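Side-chain contacts in SVS_variant_AS1 (Streptomyces sp. CWA1, PDB 6TJA), which probably acts as a class I terpene cyclase that converts geranylgeranyl diphosphate into the diterpene spiroviolene, in a variant engineered on a reconstructed ancestral sequence: residues 72-75 with 76-80; 158-161 with 162-166. All blocks are in the same frame, centred on the assembly; numbering follows the deposited sequence.

In the fold
Both contacts are local, and each lies within a single helix of an all-helical class I terpene cyclase fold. Neither closes a loop. The chain first reaches contact 1, in the early turns of helix 70-91. The aspartate-rich sequence DDHRCD runs over the end of this helix, consistent with the metal-binding motif of the family. Helices 100-115 and 126-140 follow before contact 2, near the end of helix 143-169. The contacts run in series, without nesting or crossing. The centres of contact 1 and contact 2 lie about 25 Å apart, and the two do not touch. Contact 1 packs against helices 25-38, 56-61 and 126-140, contact 2 against helices 100-115, 175-185 and the second subunit.

Contact 1: 72-75 with 76-80; sequences RLLA and TSLFV
The side chains of T76 and S77 turn back on the preceding turn through their first torsions. In T76, chi1 of 58° sets OG1 between the backbone N and the carbonyl carbon. In S77, chi1 of -72° sets OG beside the backbone N. Each hydroxyl then finds the carbonyl four residues back. T76 OG1 donates to R72 O at 3.0 Å, and T76 N bonds the same oxygen at 3.2 Å. S77 OG donates to L73 O at 2.8 Å, joined by S77 N at 2.9 Å. These last two donors come from opposite faces of the L73 carbonyl plane. Both hydroxyls are thus satisfied by the helix itself, although they are buried. A valine in place of T76 would probably leave R72 O with the backbone N-H as its one donor from this turn, the hydroxyl bond being lost. One residue on, L74 and L78 meet through methyls, CD1 of L74 lying 3.8 Å from CD2 of L78, and the two side chains slant across each other. L78 N also bonds L74 O at 2.8 Å. The engineered F79 points its ring away, edge-to-face with F149. Helix 25-38 covers L74 and L78 with A32, helix 56-61 brings F60 onto T76 and S77, and helix 126-140 packs R136 and F140 on A75.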
loop_
_atom_site.group_PDB
_atom_site.type_symbol
_atom_site.label_atom_id
_atom_site.label_comp_id
_atom_site.label_asym_id
_atom_site.label_seq_id
_atom_site.Cartn_x
_atom_site.Cartn_y
_atom_site.Cartn_z
ATOM N N ARG A 72 0.288 -22.728 9.949
ATOM C CA ARG A 72 -0.298 -21.470 9.408
ATOM C C ARG A 72 -0.649 -20.546 10.572
ATOM O O ARG A 72 -0.390 -19.349 10.458
ATOM C CB ARG A 72 -1.515 -21.744 8.535
ATOM C CG ARG A 72 -1.173 -22.377 7.197
ATOM C CD ARG A 72 -2.469 -22.727 6.500
ATOM N NE ARG A 72 -2.261 -23.212 5.156
ATOM C CZ ARG A 72 -2.466 -22.535 4.026
ATOM N NH1 ARG A 72 -2.820 -21.248 4.008
ATOM N NH2 ARG A 72 -2.275 -23.178 2.889
ATOM N N LEU A 73 -1.189 -21.093 11.666
ATOM C CA LEU A 73 -1.531 -20.294 12.865
ATOM C C LEU A 73 -0.231 -19.810 13.498
ATOM O O LEU A 73 -0.229 -18.701 14.071
ATOM C CB LEU A 73 -2.362 -21.129 13.847
ATOM C CG LEU A 73 -2.740 -20.418 15.139
ATOM C CD1 LEU A 73 -3.506 -19.124 14.846
ATOM C CD2 LEU A 73 -3.554 -21.323 16.027
ATOM N N LEU A 74 0.834 -20.617 13.429
ATOM C CA LEU A 74 2.139 -20.202 13.994
ATOM C C LEU A 74 2.657 -18.998 13.204
ATOM O O LEU A 74 3.009 -18.004 13.833
ATOM C CB LEU A 74 3.152 -21.354 13.968
ATOM C CG LEU A 74 4.576 -20.968 14.372
ATOM C CD1 LEU A 74 4.580 -20.299 15.746
ATOM C CD2 LEU A 74 5.483 -22.197 14.343
ATOM N N ALA A 75 2.725 -19.105 11.882
ATOM C CA ALA A 75 3.340 -18.073 11.019
ATOM C C ALA A 75 2.604 -16.740 11.224
ATOM O O ALA A 75 3.265 -15.712 11.473
ATOM C CB ALA A 75 3.315 -18.529 9.588
ATOM N N THR A 76 1.275 -16.754 11.190
ATOM C CA THR A 76 0.460 -15.523 11.376
ATOM C C THR A 76 0.656 -15.024 12.814
ATOM O O THR A 76 0.867 -13.821 12.974
ATOM C CB THR A 76 -0.989 -15.784 10.973
ATOM O OG1 THR A 76 -1.458 -16.866 11.773
ATOM C CG2 THR A 76 -1.125 -16.123 9.505
ATOM N N SER A 77 0.679 -15.910 13.819
ATOM C CA SER A 77 0.958 -15.507 15.227
ATOM C C SER A 77 2.330 -14.817 15.335
ATOM O O SER A 77 2.423 -13.811 16.015
ATOM C CB SER A 77 0.844 -16.669 16.172
ATOM O OG SER A 77 -0.516 -17.045 16.337
ATOM N N LEU A 78 3.367 -15.317 14.669
ATOM C CA LEU A 78 4.715 -14.668 14.684
ATOM C C LEU A 78 4.612 -13.203 14.245
ATOM O O LEU A 78 5.197 -12.324 14.914
ATOM C CB LEU A 78 5.660 -15.451 13.770
ATOM C CG LEU A 78 5.971 -16.877 14.232
ATOM C CD1 LEU A 78 7.062 -17.476 13.371
ATOM C CD2 LEU A 78 6.381 -16.897 15.695
ATOM N N PHE A 79 3.906 -12.920 13.154
ATOM C CA PHE A 79 3.787 -11.522 12.676
ATOM C C PHE A 79 3.118 -10.679 13.751
ATOM O O PHE A 79 3.376 -9.487 13.779
ATOM C CB PHE A 79 2.996 -11.345 11.384
ATOM C CG PHE A 79 2.864 -9.886 11.026
ATOM C CD1 PHE A 79 3.959 -9.172 10.559
ATOM C CD2 PHE A 79 1.670 -9.215 11.199
ATOM C CE1 PHE A 79 3.850 -7.830 10.218
ATOM C CE2 PHE A 79 1.591 -7.850 10.946
ATOM C CZ PHE A 79 2.685 -7.164 10.457
ATOM N N VAL A 80 2.233 -11.240 14.569
ATOM C CA VAL A 80 1.583 -10.403 15.624
ATOM C C VAL A 80 2.639 -10.045 16.679
ATOM O O VAL A 80 2.601 -8.867 17.146
ATOM C CB VAL A 80 0.344 -11.039 16.265
ATOM C CG1 VAL A 80 -0.153 -10.184 17.437
ATOM C CG2 VAL A 80 -0.758 -11.245 15.241
#

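Contact 2: 158-161 with 162-166; sequences SGVA and WQIGN
Near the end of helix 143-169, at the face where the two subunits meet, V160 and I164 touch one turn apart. CG1 of V160 lies 3.7 Å from CD1 of I164. In V160 this methyl is anti to the backbone N (chi1 175°), which swings it beside the carbonyl carbon and on toward the next turn. The extended chain of I164 (chi2 175°) passes at a slant across V160, and I164 CG1 also rests 3.4 Å from V160 O. The backbone bond beneath is almost straight: I164 N donates to V160 O at 2.8 Å with an N-H...O angle of 178°. F103 of helix 100-115 packs on both side chains. W162 leaves the helix on another side. Its CB lies 3.3 Å from G159 O, and the indole then leads away to A180 and M181 of helix 175-185. N166 OD1 sits at the indole edge, in the ring plane, 3.7 Å from W162 CD1. Side-chain ND2 of N166 is hydrogen-bonded to OE1 of Q244. A161 O takes G165 N at 3.0 Å and also accepts ND2 of N104 of the second subunit. Gripped by one donor from its own helix and one from the other chain, this carbonyl probably fixes the turn of the helix against the dimer partner.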
loop_
_atom_site.group_PDB
_atom_site.type_symbol
_atom_site.label_atom_id
_atom_site.label_comp_id
_atom_site.label_asym_id
_atom_site.label_seq_id
_atom_site.Cartn_x
_atom_site.Cartn_y
_atom_site.Cartn_z
ATOM N N SER A 158 2.016 3.424 6.308
ATOM C CA SER A 158 1.530 4.785 5.923
ATOM C C SER A 158 0.754 5.451 7.062
ATOM O O SER A 158 0.782 6.672 7.164
ATOM C CB SER A 158 0.670 4.759 4.700
ATOM O OG SER A 158 1.410 4.195 3.639
ATOM N N GLY A 159 -0.010 4.685 7.822
ATOM C CA GLY A 159 -0.724 5.229 8.988
ATOM C C GLY A 159 0.267 5.676 10.040
ATOM O O GLY A 159 0.071 6.765 10.600
ATOM N N VAL A 160 1.272 4.837 10.327
ATOM C CA VAL A 160 2.322 5.113 11.347
ATOM C C VAL A 160 3.092 6.370 10.912
ATOM O O VAL A 160 3.323 7.219 11.762
ATOM C CB VAL A 160 3.265 3.920 11.581
ATOM C CG1 VAL A 160 4.377 4.305 12.526
ATOM C CG2 VAL A 160 2.531 2.695 12.133
ATOM N N ALA A 161 3.456 6.471 9.643
ATOM C CA ALA A 161 4.192 7.617 9.070
ATOM C C ALA A 161 3.387 8.897 9.291
ATOM O O ALA A 161 3.984 9.875 9.722
ATOM C CB ALA A 161 4.473 7.384 7.591
ATOM N N TRP A 162 2.081 8.866 9.025
ATOM C CA TRP A 162 1.112 9.965 9.303
ATOM C C TRP A 162 1.131 10.311 10.797
ATOM O O TRP A 162 1.308 11.495 11.157
ATOM C CB TRP A 162 -0.272 9.505 8.857
ATOM C CG TRP A 162 -1.384 10.509 8.856
ATOM C CD1 TRP A 162 -1.435 11.755 9.408
ATOM C CD2 TRP A 162 -2.683 10.269 8.288
ATOM N NE1 TRP A 162 -2.653 12.331 9.168
ATOM C CE2 TRP A 162 -3.434 11.445 8.475
ATOM C CE3 TRP A 162 -3.243 9.198 7.580
ATOM C CZ2 TRP A 162 -4.743 11.558 8.008
ATOM C CZ3 TRP A 162 -4.535 9.312 7.122
ATOM C CH2 TRP A 162 -5.267 10.485 7.322
ATOM N N GLN A 163 0.952 9.302 11.640
ATOM C CA GLN A 163 0.961 9.482 13.109
ATOM C C GLN A 163 2.251 10.180 13.568
ATOM O O GLN A 163 2.143 11.203 14.265
ATOM C CB GLN A 163 0.771 8.141 13.800
ATOM C CG GLN A 163 0.138 8.293 15.165
ATOM C CD GLN A 163 0.567 7.177 16.080
ATOM O OE1 GLN A 163 0.108 6.032 15.956
ATOM N NE2 GLN A 163 1.468 7.523 16.990
ATOM N N ILE A 164 3.416 9.634 13.231
ATOM C CA ILE A 164 4.763 10.172 13.592
ATOM C C ILE A 164 4.919 11.621 13.080
ATOM O O ILE A 164 5.536 12.451 13.793
ATOM C CB ILE A 164 5.852 9.232 13.031
ATOM C CG1 ILE A 164 5.896 7.915 13.804
ATOM C CG2 ILE A 164 7.204 9.907 13.011
ATOM C CD1 ILE A 164 6.869 6.905 13.213
ATOM N N GLY A 165 4.418 11.907 11.868
ATOM C CA GLY A 165 4.362 13.255 11.285
ATOM C C GLY A 165 3.589 14.190 12.202
ATOM O O GLY A 165 4.111 15.309 12.481
ATOM N N ASN A 166 2.410 13.754 12.665
ATOM C CA ASN A 166 1.547 14.544 13.591
ATOM C C ASN A 166 2.315 14.832 14.891
ATOM O O ASN A 166 2.313 16.008 15.339
ATOM C CB ASN A 166 0.225 13.837 13.892
ATOM C CG ASN A 166 -0.754 13.861 12.737
ATOM O OD1 ASN A 166 -0.504 14.516 11.731
ATOM N ND2 ASN A 166 -1.860 13.138 12.872
#